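Local structure of putative glutathione S-transferase (Sinorhizobium meliloti, 4MDC) at residues Leu42-Tyr47 with Lys225-Phe230; Thr121-Gln126 with Arg168-Tyr173. The protein probably acts as a glutathione transferase, joining the thiol of glutathione to electrophilic substrates, and works as a homodimer. All coordinates share one frame; numbering follows the deposited sequence. Where two conformers were deposited one is given.

Overall arrangement
Contact 1 ties the two domains of the glutathione S-transferase fold together: 42-47 closes helix 33-44 of the thioredoxin-like N-terminal domain, and 225-230 is the bend between helices 215-225 and 231-235 of the all-helical C-terminal domain. Contact 2 lies wholly within the helical domain, pairing helix 111-145 with helix 167-180. Their centres are 22 Å apart and their nearest atoms about 11 Å, so they do not touch; in sequence, contact 2 is nested inside the loop closed by contact 1. Helix 33-44 links their surroundings, since its F37 meets T121 and L125 while its far end carries contact 1. Contact 2 also borders the second subunit, which contact 1 does not touch.

Contact 1: residues Leu42-Tyr47 with Lys225-Phe230; sequences LSEYGY and KSRPSF
E44 and R227 meet with their side chains crossing at about a right angle, and the guanidinium takes the carboxylate side-on. R227 NE reaches E44 OE2 and R227 NH2 reaches E44 OE1, each at 2.9 Å, one nitrogen to each oxygen, so the salt bridge fixes the rotation of both groups. Both acceptors lie close to the guanidinium plane, and the bond from NE is nearly straight at 175°. The fit is not flat, because the carboxylate is turned 31° from the guanidinium and the R227 nitrogens meet the syn sides of the E44 oxygens from outside the carboxylate plane. A bend in E44 at chi2 (-73°) and another in R227 at chi3 bring the two ends together. On the anti side of E44 OE2, S229 OG donates a short bond of 2.6 Å. Water 2 also donates to E44 OE2, which thus accepts from a serine, an arginine and a water, and it accepts from S229 N, joining the carboxylate to the opposite backbone. Beside this polar group, S43 CB packs against S229 CB at 3.7 Å, where the two backbones come nearest. Water 1 connects S43 OG, which also bonds to R39 O within its helix, with S229 O. The chain leaves helix 33-44 through a Schellman motif, with G46 at positive phi. E44 thus sits in the last turn of this N-terminal-domain helix and meets the bend between helices 215-225 and 231-235 of the C-terminal domain. S229 and F230 also touch L40 one turn earlier, while F230 reaches A197 and S201 of helix 191-205.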
loop_
_atom_site.group_PDB
_atom_site.type_symbol
_atom_site.label_atom_id
_atom_site.label_comp_id
_atom_site.label_asym_id
_atom_site.label_seq_id
_atom_site.Cartn_x
_atom_site.Cartn_y
_atom_site.Cartn_z
ATOM N N LEU B 42 -1.613 7.047 -17.828
ATOM C CA LEU B 42 -2.629 7.131 -18.881
ATOM C C LEU B 42 -2.161 8.058 -20.014
ATOM O O LEU B 42 -2.264 7.660 -21.177
ATOM C CB LEU B 42 -3.968 7.536 -18.306
ATOM C CG LEU B 42 -4.673 6.561 -17.366
ATOM C CD1 LEU B 42 -5.785 7.233 -16.566
ATOM C CD2 LEU B 42 -5.240 5.401 -18.174
ATOM N N SER B 43 -1.605 9.237 -19.696
ATOM C CA SER B 43 -1.044 10.124 -20.724
ATOM C C SER B 43 0.155 9.558 -21.486
ATOM O O SER B 43 0.212 9.662 -22.709
ATOM C CB SER B 43 -0.645 11.506 -20.164
ATOM O OG SER B 43 -1.760 12.075 -19.606
ATOM N N GLU B 44 1.097 8.948 -20.773
ATOM C CA GLU B 44 2.285 8.349 -21.385
ATOM C C GLU B 44 1.875 7.280 -22.393
ATOM O O GLU B 44 2.503 7.126 -23.426
ATOM C CB GLU B 44 3.221 7.714 -20.304
ATOM C CG GLU B 44 4.009 8.711 -19.450
ATOM C CD GLU B 44 5.174 9.401 -20.166
ATOM O OE1 GLU B 44 5.802 8.764 -21.030
ATOM O OE2 GLU B 44 5.495 10.607 -19.864
ATOM N N TYR B 45 0.797 6.564 -22.085
ATOM C CA TYR B 45 0.307 5.463 -22.941
ATOM C C TYR B 45 -0.797 5.914 -23.932
ATOM O O TYR B 45 -1.362 5.105 -24.627
ATOM C CB TYR B 45 -0.177 4.279 -22.072
ATOM C CG TYR B 45 0.894 3.469 -21.401
ATOM C CD1 TYR B 45 2.224 3.589 -21.753
ATOM C CD2 TYR B 45 0.561 2.525 -20.415
ATOM C CE1 TYR B 45 3.197 2.833 -21.126
ATOM C CE2 TYR B 45 1.519 1.758 -19.803
ATOM C CZ TYR B 45 2.836 1.917 -20.144
ATOM O OH TYR B 45 3.828 1.113 -19.619
ATOM N N GLY B 46 -1.106 7.200 -23.969
ATOM C CA GLY B 46 -2.002 7.725 -25.015
ATOM C C GLY B 46 -3.478 7.448 -24.792
ATOM O O GLY B 46 -4.285 7.569 -25.720
ATOM N N TYR B 47 -3.866 7.140 -23.565
ATOM C CA TYR B 47 -5.273 6.995 -23.233
ATOM C C TYR B 47 -5.928 8.370 -23.179
ATOM O O TYR B 47 -5.280 9.362 -22.785
ATOM C CB TYR B 47 -5.492 6.365 -21.852
ATOM C CG TYR B 47 -5.254 4.887 -21.769
ATOM C CD1 TYR B 47 -3.989 4.410 -21.785
ATOM C CD2 TYR B 47 -6.310 4.015 -21.632
ATOM C CE1 TYR B 47 -3.740 3.030 -21.679
ATOM C CE2 TYR B 47 -6.067 2.624 -21.528
ATOM C CZ TYR B 47 -4.798 2.171 -21.539
ATOM O OH TYR B 47 -4.609 0.758 -21.453
ATOM N N LYS B 225 9.021 17.100 -15.280
ATOM C CA LYS B 225 8.006 18.146 -15.451
ATOM C C LYS B 225 7.935 18.688 -16.859
ATOM O O LYS B 225 6.919 19.301 -17.230
ATOM C CB LYS B 225 8.130 19.270 -14.384
ATOM C CG LYS B 225 8.927 20.495 -14.750
ATOM C CD LYS B 225 9.092 21.457 -13.570
ATOM C CE LYS B 225 7.831 22.268 -13.340
ATOM N NZ LYS B 225 8.125 23.520 -12.591
ATOM N N SER B 226 8.993 18.480 -17.637
ATOM C CA SER B 226 9.010 18.907 -19.050
ATOM C C SER B 226 8.405 17.908 -20.016
ATOM O O SER B 226 8.258 18.201 -21.182
ATOM C CB SER B 226 10.408 19.277 -19.519
ATOM O OG SER B 226 11.274 18.175 -19.484
ATOM N N ARG B 227 8.022 16.736 -19.549
ATOM C CA ARG B 227 7.441 15.759 -20.466
ATOM C C ARG B 227 6.030 16.189 -20.866
ATOM O O ARG B 227 5.324 16.783 -20.066
ATOM C CB ARG B 227 7.405 14.373 -19.812
ATOM C CG ARG B 227 8.787 13.813 -19.599
ATOM C CD ARG B 227 8.757 12.443 -18.919
ATOM N NE ARG B 227 8.313 11.352 -19.779
ATOM C CZ ARG B 227 9.095 10.654 -20.588
ATOM N NH1 ARG B 227 10.393 10.924 -20.699
ATOM N NH2 ARG B 227 8.580 9.694 -21.323
ATOM N N PRO B 228 5.584 15.813 -22.068
ATOM C CA PRO B 228 4.207 16.158 -22.467
ATOM C C PRO B 228 3.131 15.686 -21.498
ATOM O O PRO B 228 2.107 16.320 -21.315
ATOM C CB PRO B 228 4.052 15.437 -23.823
ATOM C CG PRO B 228 5.451 15.487 -24.395
ATOM C CD PRO B 228 6.337 15.229 -23.185
ATOM N N SER B 229 3.343 14.505 -20.910
ATOM C CA SER B 229 2.372 13.915 -19.963
ATOM C C SER B 229 2.129 14.826 -18.751
ATOM O O SER B 229 1.082 14.731 -18.104
ATOM C CB SER B 229 2.869 12.510 -19.489
ATOM O OG SER B 229 4.162 12.637 -18.886
ATOM N N PHE B 230 3.107 15.703 -18.438
ATOM C CA PHE B 230 3.007 16.587 -17.293
ATOM C C PHE B 230 2.198 17.831 -17.587
ATOM O O PHE B 230 1.796 18.509 -16.653
ATOM C CB PHE B 230 4.406 17.018 -16.794
ATOM C CG PHE B 230 4.634 16.666 -15.317
ATOM C CD1 PHE B 230 5.029 15.398 -14.979
ATOM C CD2 PHE B 230 4.469 17.594 -14.313
ATOM C CE1 PHE B 230 5.238 15.032 -13.643
ATOM C CE2 PHE B 230 4.683 17.269 -12.961
ATOM C CZ PHE B 230 5.053 15.956 -12.630
HETATM O O HOH W 1 -1.438 13.675 -17.282
HETATM O O HOH W 2 5.191 12.344 -21.910
#

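Contact 2: residues Thr121-Gln126 with Arg168-Tyr173; sequences TEWFLQ and RQHMKY
W123 lays one face of its indole against Y173, with Y173 CD2 3.4 Å from W123 CE2 and offset toward the rim of the indole. The phenol ring and the six-membered ring of W123 form an oblique pair, inclined by 44° with the centroids 4.4 Å apart. Both residues have CG anti to the backbone N (chi1 -177° for W123), which sends each ring toward the facing helix; the two helices run nearly antiparallel, and their local axes come no nearer than 12.1 Å. H170 completes the aromatic cluster. Its ND1 accepts a weak, bent bond from W123 NE1 (3.1 Å, 129°), with the indole nitrogen lying in the imidazole plane at the ring edge. With an alanine in place of W123, Y173 would probably lose the ring it packs on and H170 ND1 its indole donor, opening a gap between the helices. Further out, W123 makes a cation-pi contact with K127 and packs on A69 of the second subunit, while Y173 meets P68 of that subunit. Beyond the two segments, Y173 OH bonds to R119 NH1 and H170 NE2 to D131 OD2. If the weak bond at ND1 is taken at face value, H170 is probably a neutral imidazole protonated on NE2, facing D131, whose charge may polarise the ring and make ND1 a better acceptor.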
loop_
_atom_site.group_PDB
_atom_site.type_symbol
_atom_site.label_atom_id
_atom_site.label_comp_id
_atom_site.label_asym_id
_atom_site.label_seq_id
_atom_site.Cartn_x
_atom_site.Cartn_y
_atom_site.Cartn_z
ATOM N N THR B 121 7.728 3.077 -6.235
ATOM C CA THR B 121 6.329 3.523 -6.290
ATOM C C THR B 121 5.705 3.550 -4.881
ATOM O O THR B 121 5.083 4.540 -4.494
ATOM C CB THR B 121 5.500 2.614 -7.239
ATOM O OG1 THR B 121 6.129 2.595 -8.524
ATOM C CG2 THR B 121 4.119 3.063 -7.370
ATOM N N GLU B 122 5.961 2.495 -4.090
ATOM C CA GLU B 122 5.452 2.421 -2.721
ATOM C C GLU B 122 6.114 3.445 -1.808
ATOM O O GLU B 122 5.428 4.035 -0.943
ATOM C CB GLU B 122 5.612 0.994 -2.167
ATOM C CG GLU B 122 4.619 0.038 -2.863
ATOM C CD GLU B 122 4.681 -1.439 -2.360
ATOM O OE1 GLU B 122 5.437 -1.719 -1.383
ATOM O OE2 GLU B 122 3.826 -2.238 -2.856
ATOM N N TRP B 123 7.395 3.717 -2.026
ATOM C CA TRP B 123 8.110 4.700 -1.225
ATOM C C TRP B 123 7.380 6.050 -1.342
ATOM O O TRP B 123 7.039 6.685 -0.342
ATOM C CB TRP B 123 9.579 4.840 -1.662
ATOM C CG TRP B 123 10.322 5.802 -0.782
ATOM C CD1 TRP B 123 10.309 7.181 -0.896
ATOM C CD2 TRP B 123 11.078 5.528 0.408
ATOM N NE1 TRP B 123 11.036 7.731 0.094
ATOM C CE2 TRP B 123 11.575 6.750 0.882
ATOM C CE3 TRP B 123 11.499 4.338 1.042
ATOM C CZ2 TRP B 123 12.355 6.874 2.051
ATOM C CZ3 TRP B 123 12.300 4.471 2.192
ATOM C CH2 TRP B 123 12.713 5.720 2.685
ATOM N N PHE B 124 7.204 6.470 -2.561
ATOM C CA PHE B 124 6.628 7.822 -2.802
ATOM C C PHE B 124 5.126 7.877 -2.565
ATOM O O PHE B 124 4.618 8.905 -2.042
ATOM C CB PHE B 124 7.095 8.358 -4.139
ATOM C CG PHE B 124 8.533 8.692 -4.153
ATOM C CD1 PHE B 124 9.001 9.876 -3.559
ATOM C CD2 PHE B 124 9.453 7.771 -4.618
ATOM C CE1 PHE B 124 10.364 10.106 -3.460
ATOM C CE2 PHE B 124 10.790 8.038 -4.583
ATOM C CZ PHE B 124 11.263 9.192 -4.019
ATOM N N LEU B 125 4.387 6.828 -2.889
ATOM C CA LEU B 125 2.929 6.880 -2.757
ATOM C C LEU B 125 2.338 6.314 -1.471
ATOM O O LEU B 125 1.156 6.598 -1.146
ATOM C CB LEU B 125 2.267 6.180 -3.946
ATOM C CG LEU B 125 2.603 6.848 -5.290
ATOM C CD1 LEU B 125 1.914 6.101 -6.382
ATOM C CD2 LEU B 125 2.291 8.353 -5.385
ATOM N N GLN B 126 3.168 5.634 -0.684
ATOM C CA GLN B 126 2.756 5.192 0.614
ATOM C C GLN B 126 3.588 5.805 1.735
ATOM O O GLN B 126 3.007 6.345 2.671
ATOM C CB GLN B 126 2.820 3.639 0.710
ATOM C CG GLN B 126 1.933 3.004 -0.320
ATOM C CD GLN B 126 1.990 1.456 -0.271
ATOM O OE1 GLN B 126 2.586 0.833 0.620
ATOM N NE2 GLN B 126 1.347 0.856 -1.244
ATOM N N ARG B 168 12.559 16.778 4.362
ATOM C CA ARG B 168 13.940 16.759 3.953
ATOM C C ARG B 168 14.485 15.329 3.729
ATOM O O ARG B 168 15.198 15.080 2.767
ATOM C CB ARG B 168 14.812 17.497 4.923
ATOM C CG ARG B 168 16.222 17.638 4.351
ATOM C CD ARG B 168 17.066 18.508 5.236
ATOM N NE ARG B 168 18.188 19.132 4.534
ATOM C CZ ARG B 168 19.465 18.988 4.878
ATOM N NH1 ARG B 168 19.799 18.186 5.891
ATOM N NH2 ARG B 168 20.430 19.641 4.204
ATOM N N GLN B 169 14.118 14.428 4.613
ATOM C CA GLN B 169 14.580 13.049 4.460
ATOM C C GLN B 169 14.185 12.454 3.097
ATOM O O GLN B 169 14.984 11.794 2.450
ATOM C CB GLN B 169 13.985 12.205 5.596
ATOM C CG GLN B 169 14.155 10.711 5.401
ATOM C CD GLN B 169 13.165 9.795 6.181
ATOM O OE1 GLN B 169 12.351 10.238 7.000
ATOM N NE2 GLN B 169 13.261 8.493 5.903
ATOM N N HIS B 170 12.942 12.701 2.697
ATOM C CA HIS B 170 12.421 12.295 1.406
ATOM C C HIS B 170 13.075 12.944 0.209
ATOM O O HIS B 170 13.438 12.256 -0.717
ATOM C CB HIS B 170 10.883 12.460 1.395
ATOM C CG HIS B 170 10.228 11.442 2.245
ATOM N ND1 HIS B 170 10.193 10.125 1.858
ATOM C CD2 HIS B 170 9.733 11.480 3.509
ATOM C CE1 HIS B 170 9.603 9.419 2.798
ATOM N NE2 HIS B 170 9.316 10.215 3.803
HETATM N N MSE B 171 13.301 14.249 0.274
HETATM C CA MSE B 171 14.030 14.974 -0.762
HETATM C C MSE B 171 15.461 14.497 -0.859
HETATM O O MSE B 171 16.016 14.415 -1.950
HETATM C CB MSE B 171 13.983 16.491 -0.506
HETATM C CG MSE B 171 12.574 17.021 -0.561
HETATM SE SE MSE B 171 11.567 16.659 -2.222
HETATM C CE MSE B 171 12.932 17.543 -3.420
ATOM N N LYS B 172 16.101 14.215 0.272
ATOM C CA LYS B 172 17.464 13.740 0.278
ATOM C C LYS B 172 17.573 12.313 -0.313
ATOM O O LYS B 172 18.536 12.004 -1.012
ATOM C CB LYS B 172 18.085 13.809 1.656
ATOM C CG LYS B 172 18.406 15.254 2.048
ATOM C CD LYS B 172 19.738 15.662 1.420
ATOM C CE LYS B 172 19.973 17.151 1.506
ATOM N NZ LYS B 172 21.257 17.535 0.878
ATOM N N TYR B 173 16.556 11.507 -0.085
ATOM C CA TYR B 173 16.555 10.131 -0.634
ATOM C C TYR B 173 16.406 10.235 -2.134
ATOM O O TYR B 173 17.101 9.592 -2.914
ATOM C CB TYR B 173 15.431 9.293 -0.037
ATOM C CG TYR B 173 15.485 7.818 -0.477
ATOM C CD1 TYR B 173 16.664 7.107 -0.390
ATOM C CD2 TYR B 173 14.376 7.186 -0.985
ATOM C CE1 TYR B 173 16.712 5.736 -0.749
ATOM C CE2 TYR B 173 14.423 5.845 -1.327
ATOM C CZ TYR B 173 15.569 5.141 -1.229
ATOM O OH TYR B 173 15.559 3.812 -1.647
#